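Local structure of methyltransferase (Streptococcus mutans, 2B78) at residues 18-23 / 58-63; 48-53 / 125-130. The protein probably transfers a methyl group from S-adenosylmethionine to RNA, joining a PUA-like domain to a Rossmann-type methyltransferase domain. All blocks are in the same frame, centred on the assembly; numbering follows the deposited sequence.

Overall arrangement
From the N terminus the chain passes through strand 20-22, then strands 34-39 and 45-54, and turns back in strand 57-63, where interaction 1 (18-23 with 58-63) closes a loop of 34 residues and adds 20-22 at the edge of the PUA-like sheet, beside 57-63. Interaction 2 (48-53 with 125-130) starts inside that loop and ends outside it, so the two contacts cross along the chain. It ties strand 45-54 to helix 126-130, which follows strand 118-123 of the next sheet. Strands 45-54 and 57-63 are sheet neighbours, with Ile62 N 2.7 Å from Thr48 O, and the contact centres lie about 10 Å apart.

Interaction 1: 18-23 / 58-63; sequences VQLLSS and VGWLIS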
loop_
_atom_site.group_PDB
_atom_site.type_symbol
_atom_site.label_atom_id
_atom_site.label_comp_id
_atom_site.label_asym_id
_atom_site.label_seq_id
_atom_site.Cartn_x
_atom_site.Cartn_y
_atom_site.Cartn_z
ATOM N N VAL A 18 8.118 -6.710 -18.417
ATOM C CA VAL A 18 8.253 -5.659 -17.413
ATOM C C VAL A 18 7.646 -4.409 -18.040
ATOM O O VAL A 18 8.050 -3.993 -19.127
ATOM C CB VAL A 18 9.735 -5.418 -17.050
ATOM C CG1 VAL A 18 9.857 -4.287 -16.048
ATOM C CG2 VAL A 18 10.329 -6.692 -16.459
ATOM N N GLN A 19 6.661 -3.826 -17.366
ATOM C CA GLN A 19 5.982 -2.650 -17.887
ATOM C C GLN A 19 6.611 -1.349 -17.443
ATOM O O GLN A 19 6.520 -0.337 -18.142
ATOM C CB GLN A 19 4.514 -2.667 -17.470
ATOM C CG GLN A 19 3.666 -3.694 -18.205
ATOM C CD GLN A 19 2.290 -3.844 -17.585
ATOM O OE1 GLN A 19 1.651 -2.853 -17.220
ATOM N NE2 GLN A 19 1.820 -5.082 -17.473
ATOM N N LEU A 20 7.234 -1.374 -16.271
ATOM C CA LEU A 20 7.882 -0.189 -15.719
ATOM C C LEU A 20 9.160 0.174 -16.482
ATOM O O LEU A 20 10.023 -0.677 -16.700
ATOM C CB LEU A 20 8.224 -0.428 -14.251
ATOM C CG LEU A 20 9.131 0.609 -13.597
ATOM C CD1 LEU A 20 8.452 1.967 -13.620
ATOM C CD2 LEU A 20 9.440 0.179 -12.169
ATOM N N LEU A 21 9.270 1.438 -16.883
ATOM C CA LEU A 21 10.448 1.919 -17.602
ATOM C C LEU A 21 11.349 2.559 -16.551
ATOM O O LEU A 21 11.069 3.658 -16.066
ATOM C CB LEU A 21 10.039 2.955 -18.654
ATOM C CG LEU A 21 8.974 2.486 -19.648
ATOM C CD1 LEU A 21 8.607 3.623 -20.575
ATOM C CD2 LEU A 21 9.487 1.296 -20.440
ATOM N N SER A 22 12.424 1.867 -16.190
ATOM C CA SER A 22 13.334 2.381 -15.170
ATOM C C SER A 22 14.261 3.473 -15.674
ATOM O O SER A 22 14.815 3.383 -16.766
ATOM C CB SER A 22 14.166 1.242 -14.566
ATOM O OG SER A 22 13.373 0.447 -13.702
ATOM N N SER A 23 14.418 4.509 -14.858
ATOM C CA SER A 23 15.287 5.619 -15.204
ATOM C C SER A 23 16.671 5.063 -15.536
ATOM O O SER A 23 17.276 5.422 -16.545
ATOM C CB SER A 23 15.380 6.588 -14.026
ATOM O OG SER A 23 16.142 7.726 -14.372
ATOM N N VAL A 58 10.506 6.438 -15.524
ATOM C CA VAL A 58 10.394 7.485 -16.531
ATOM C C VAL A 58 9.167 7.224 -17.407
ATOM O O VAL A 58 8.864 7.992 -18.322
ATOM C CB VAL A 58 11.649 7.535 -17.436
ATOM C CG1 VAL A 58 12.843 8.074 -16.652
ATOM C CG2 VAL A 58 11.960 6.139 -17.970
ATOM N N GLY A 59 8.461 6.134 -17.120
ATOM C CA GLY A 59 7.280 5.811 -17.899
ATOM C C GLY A 59 6.812 4.378 -17.750
ATOM O O GLY A 59 7.319 3.627 -16.901
ATOM N N TRP A 60 5.859 3.989 -18.594
ATOM C CA TRP A 60 5.296 2.641 -18.560
ATOM C C TRP A 60 4.973 2.118 -19.945
ATOM O O TRP A 60 4.518 2.869 -20.811
ATOM C CB TRP A 60 3.981 2.616 -17.774
ATOM C CG TRP A 60 4.088 2.983 -16.354
ATOM C CD1 TRP A 60 3.958 4.236 -15.806
ATOM C CD2 TRP A 60 4.331 2.091 -15.264
ATOM N NE1 TRP A 60 4.105 4.169 -14.443
ATOM C CE2 TRP A 60 4.334 2.865 -14.084
ATOM C CE3 TRP A 60 4.547 0.712 -15.170
ATOM C CZ2 TRP A 60 4.544 2.300 -12.820
ATOM C CZ3 TRP A 60 4.758 0.154 -13.918
ATOM C CH2 TRP A 60 4.755 0.948 -12.760
ATOM N N LEU A 61 5.180 0.824 -20.144
ATOM C CA LEU A 61 4.834 0.200 -21.410
ATOM C C LEU A 61 3.319 0.053 -21.353
ATOM O O LEU A 61 2.779 -0.400 -20.345
ATOM C CB LEU A 61 5.466 -1.188 -21.522
ATOM C CG LEU A 61 4.945 -2.056 -22.673
ATOM C CD1 LEU A 61 5.420 -1.497 -24.011
ATOM C CD2 LEU A 61 5.427 -3.486 -22.488
ATOM N N ILE A 62 2.635 0.440 -22.424
ATOM C CA ILE A 62 1.182 0.327 -22.476
ATOM C C ILE A 62 0.789 -0.995 -23.121
ATOM O O ILE A 62 -0.082 -1.712 -22.631
ATOM C CB ILE A 62 0.560 1.470 -23.302
ATOM C CG1 ILE A 62 0.790 2.808 -22.592
ATOM C CG2 ILE A 62 -0.923 1.210 -23.514
ATOM C CD1 ILE A 62 0.260 4.004 -23.353
ATOM N N SER A 63 1.441 -1.311 -24.231
ATOM C CA SER A 63 1.155 -2.543 -24.952
ATOM C C SER A 63 2.296 -2.859 -25.909
ATOM O O SER A 63 3.045 -1.972 -26.299
ATOM C CB SER A 63 -0.146 -2.390 -25.740
ATOM O OG SER A 63 -0.328 -3.483 -26.624
HETATM O O HOH W 1 1.881 -0.109 -17.664
#
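Strand 20-22 forms an edge of the mixed beta sheet in the PUA-like domain, where it runs antiparallel to strand 59-63; the short strand axes approach to 4.6 Å and their directions differ by 142°. Three backbone bonds record the pairing. Leu61 N donates to Gln19 O over 2.7 Å, arriving in the carbonyl plane on a lone pair, and the same oxygen also meets the CA-H of Trp60. Leu21 N reaches Gly59 O at 2.9 Å from well above the carbonyl plane, whereas Val58 N approaches Leu21 O almost in line with the C=O bond.

Leu20 and Trp60 form a non-hydrogen-bonded pair with their side chains on one face of the sheet. Leu20 CG stands anti to the backbone N (chi1 169°), and its methyl CD1 lies over the six-membered ring of Trp60, 4.0 Å from the centroid and 11° off the normal: a CH-pi contact. Leu20 CB sits above CZ3 of the same ring, 3.5 Å from it. The indole NE1 is held by Gln54 OE1, and the ring also meets Tyr50.

On the other face Leu21 covers the Gly59 backbone. A beta carbon on Gly59 would collide with Leu21 CD1, and at this backbone conformation it would also press on the preceding carbonyl oxygen. Leu21 CB packs on Val58 CG2 as well, while Leu61 reaches Leu14 of helix 8-16. Beside Leu61 a water donates to both Gln19 OE1 and Leu61 O, with each oxygen 2.8 Å from the water.

Interaction 2: 48-53 / 125-130; sequences TAYLSK and NSFVYQ
Tyr50 and Phe127 form an offset stack that, with an N-capped helix start, seats helix 126-130 against strand 45-54 of the PUA-like sheet. The ring centroids are 4.8 Å apart and the planes are inclined by 28°, so the overlap is partial: Phe127 CD2 lies over one face of the Tyr50 ring, displaced toward its rim near CD1. Phe127 CG, anti to its backbone N, carries the ring toward Tyr50, and Phe127 CE2 packs on Tyr50 CB.

Asn125 meets Tyr50 tip to tip, with ring and amide planes 52° apart. Its ND2 lies at the ring edge and donates to Tyr50 OH over 2.9 Å, close to the amide plane; the hydroxyl also bonds Gly108 O, and ND2 has Gln54 OE1 as a second partner. Asn125 is the N-cap residue: its OD1 accepts from Val128 N at an N-H...O angle of 171°. One side chain thus caps the helix and links it to the strand. Val128 CG1 packs against the phenol end of Tyr50.

Ser52 makes the second polar link. Its OG accepts from Phe127 N at 3.3 Å and also bonds Asn33 OD1, while its CB rests on Phe127 CB. One residue on from Ser52, a water spans strand and helix start: it donates to Lys53 O at 2.8 Å and accepts from Ser126 N at 3.1 Å.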
loop_
_atom_site.group_PDB
_atom_site.type_symbol
_atom_site.label_atom_id
_atom_site.label_comp_id
_atom_site.label_asym_id
_atom_site.label_seq_id
_atom_site.Cartn_x
_atom_site.Cartn_y
_atom_site.Cartn_z
ATOM N N THR A 48 4.001 0.168 -27.499
ATOM C CA THR A 48 3.523 1.528 -27.277
ATOM C C THR A 48 3.724 1.829 -25.802
ATOM O O THR A 48 3.479 0.969 -24.962
ATOM C CB THR A 48 2.018 1.635 -27.629
ATOM O OG1 THR A 48 1.831 1.310 -29.013
ATOM C CG2 THR A 48 1.493 3.048 -27.366
ATOM N N ALA A 49 4.178 3.036 -25.482
ATOM C CA ALA A 49 4.404 3.404 -24.090
ATOM C C ALA A 49 4.182 4.891 -23.871
ATOM O O ALA A 49 3.994 5.643 -24.825
ATOM C CB ALA A 49 5.831 3.032 -23.688
ATOM N N TYR A 50 4.189 5.315 -22.610
ATOM C CA TYR A 50 4.045 6.732 -22.318
ATOM C C TYR A 50 5.130 7.131 -21.330
ATOM O O TYR A 50 5.538 6.339 -20.475
ATOM C CB TYR A 50 2.634 7.069 -21.788
ATOM C CG TYR A 50 2.340 6.789 -20.322
ATOM C CD1 TYR A 50 2.903 7.564 -19.308
ATOM C CD2 TYR A 50 1.447 5.780 -19.955
ATOM C CE1 TYR A 50 2.583 7.343 -17.962
ATOM C CE2 TYR A 50 1.115 5.552 -18.610
ATOM C CZ TYR A 50 1.685 6.337 -17.623
ATOM O OH TYR A 50 1.352 6.135 -16.301
ATOM N N LEU A 51 5.618 8.357 -21.475
ATOM C CA LEU A 51 6.658 8.866 -20.604
ATOM C C LEU A 51 6.102 9.874 -19.616
ATOM O O LEU A 51 5.272 10.705 -19.964
ATOM C CB LEU A 51 7.766 9.537 -21.424
ATOM C CG LEU A 51 8.497 8.695 -22.470
ATOM C CD1 LEU A 51 9.553 9.551 -23.157
ATOM C CD2 LEU A 51 9.138 7.487 -21.803
ATOM N N SER A 52 6.572 9.781 -18.379
ATOM C CA SER A 52 6.183 10.696 -17.321
ATOM C C SER A 52 6.980 10.275 -16.106
ATOM O O SER A 52 7.120 9.084 -15.827
ATOM C CB SER A 52 4.681 10.612 -17.033
ATOM O OG SER A 52 4.285 11.655 -16.153
ATOM N N LYS A 53 7.520 11.248 -15.387
ATOM C CA LYS A 53 8.317 10.939 -14.216
ATOM C C LYS A 53 7.470 10.416 -13.068
ATOM O O LYS A 53 6.448 11.008 -12.706
ATOM C CB LYS A 53 9.109 12.176 -13.784
ATOM C CG LYS A 53 10.427 12.325 -14.543
ATOM C CD LYS A 53 11.107 13.664 -14.278
ATOM C CE LYS A 53 10.568 14.757 -15.197
ATOM N NZ LYS A 53 11.307 16.046 -15.025
ATOM N N ASN A 125 1.331 10.303 -11.779
ATOM C CA ASN A 125 2.183 11.112 -12.640
ATOM C C ASN A 125 1.362 12.138 -13.421
ATOM O O ASN A 125 0.149 11.985 -13.582
ATOM C CB ASN A 125 3.014 10.218 -13.577
ATOM C CG ASN A 125 2.167 9.413 -14.542
ATOM O OD1 ASN A 125 1.545 9.965 -15.451
ATOM N ND2 ASN A 125 2.151 8.090 -14.359
ATOM N N SER A 126 2.019 13.192 -13.895
ATOM C CA SER A 126 1.314 14.245 -14.619
ATOM C C SER A 126 0.658 13.800 -15.920
ATOM O O SER A 126 -0.370 14.360 -16.325
ATOM C CB SER A 126 2.254 15.418 -14.901
ATOM O OG SER A 126 3.389 15.006 -15.638
ATOM N N PHE A 127 1.234 12.810 -16.592
ATOM C CA PHE A 127 0.635 12.362 -17.842
ATOM C C PHE A 127 -0.764 11.777 -17.673
ATOM O O PHE A 127 -1.705 12.206 -18.354
ATOM C CB PHE A 127 1.508 11.337 -18.547
ATOM C CG PHE A 127 0.946 10.896 -19.868
ATOM C CD1 PHE A 127 0.945 11.761 -20.959
ATOM C CD2 PHE A 127 0.369 9.640 -20.008
ATOM C CE1 PHE A 127 0.374 11.385 -22.174
ATOM C CE2 PHE A 127 -0.205 9.250 -21.214
ATOM C CZ PHE A 127 -0.203 10.127 -22.300
ATOM N N VAL A 128 -0.918 10.790 -16.796
ATOM C CA VAL A 128 -2.243 10.209 -16.612
ATOM C C VAL A 128 -3.197 11.273 -16.098
ATOM O O VAL A 128 -4.387 11.262 -16.414
ATOM C CB VAL A 128 -2.240 9.021 -15.632
ATOM C CG1 VAL A 128 -1.437 7.871 -16.215
ATOM C CG2 VAL A 128 -1.677 9.450 -14.293
ATOM N N TYR A 129 -2.672 12.203 -15.313
ATOM C CA TYR A 129 -3.508 13.261 -14.777
ATOM C C TYR A 129 -4.058 14.110 -15.918
ATOM O O TYR A 129 -5.229 14.470 -15.916
ATOM C CB TYR A 129 -2.700 14.132 -13.808
ATOM C CG TYR A 129 -3.538 15.167 -13.102
ATOM C CD1 TYR A 129 -4.554 14.782 -12.228
ATOM C CD2 TYR A 129 -3.360 16.530 -13.348
ATOM C CE1 TYR A 129 -5.382 15.723 -11.619
ATOM C CE2 TYR A 129 -4.182 17.484 -12.740
ATOM C CZ TYR A 129 -5.190 17.070 -11.880
ATOM O OH TYR A 129 -6.021 17.991 -11.292
ATOM N N GLN A 130 -3.227 14.421 -16.906
ATOM C CA GLN A 130 -3.698 15.246 -18.014
ATOM C C GLN A 130 -4.747 14.547 -18.884
ATOM O O GLN A 130 -5.592 15.211 -19.494
ATOM C CB GLN A 130 -2.520 15.728 -18.873
ATOM C CG GLN A 130 -1.811 14.649 -19.670
ATOM C CD GLN A 130 -0.685 15.211 -20.517
ATOM O OE1 GLN A 130 0.293 15.754 -19.992
ATOM N NE2 GLN A 130 -0.819 15.094 -21.836
HETATM O O HOH W 2 4.986 13.328 -13.201
#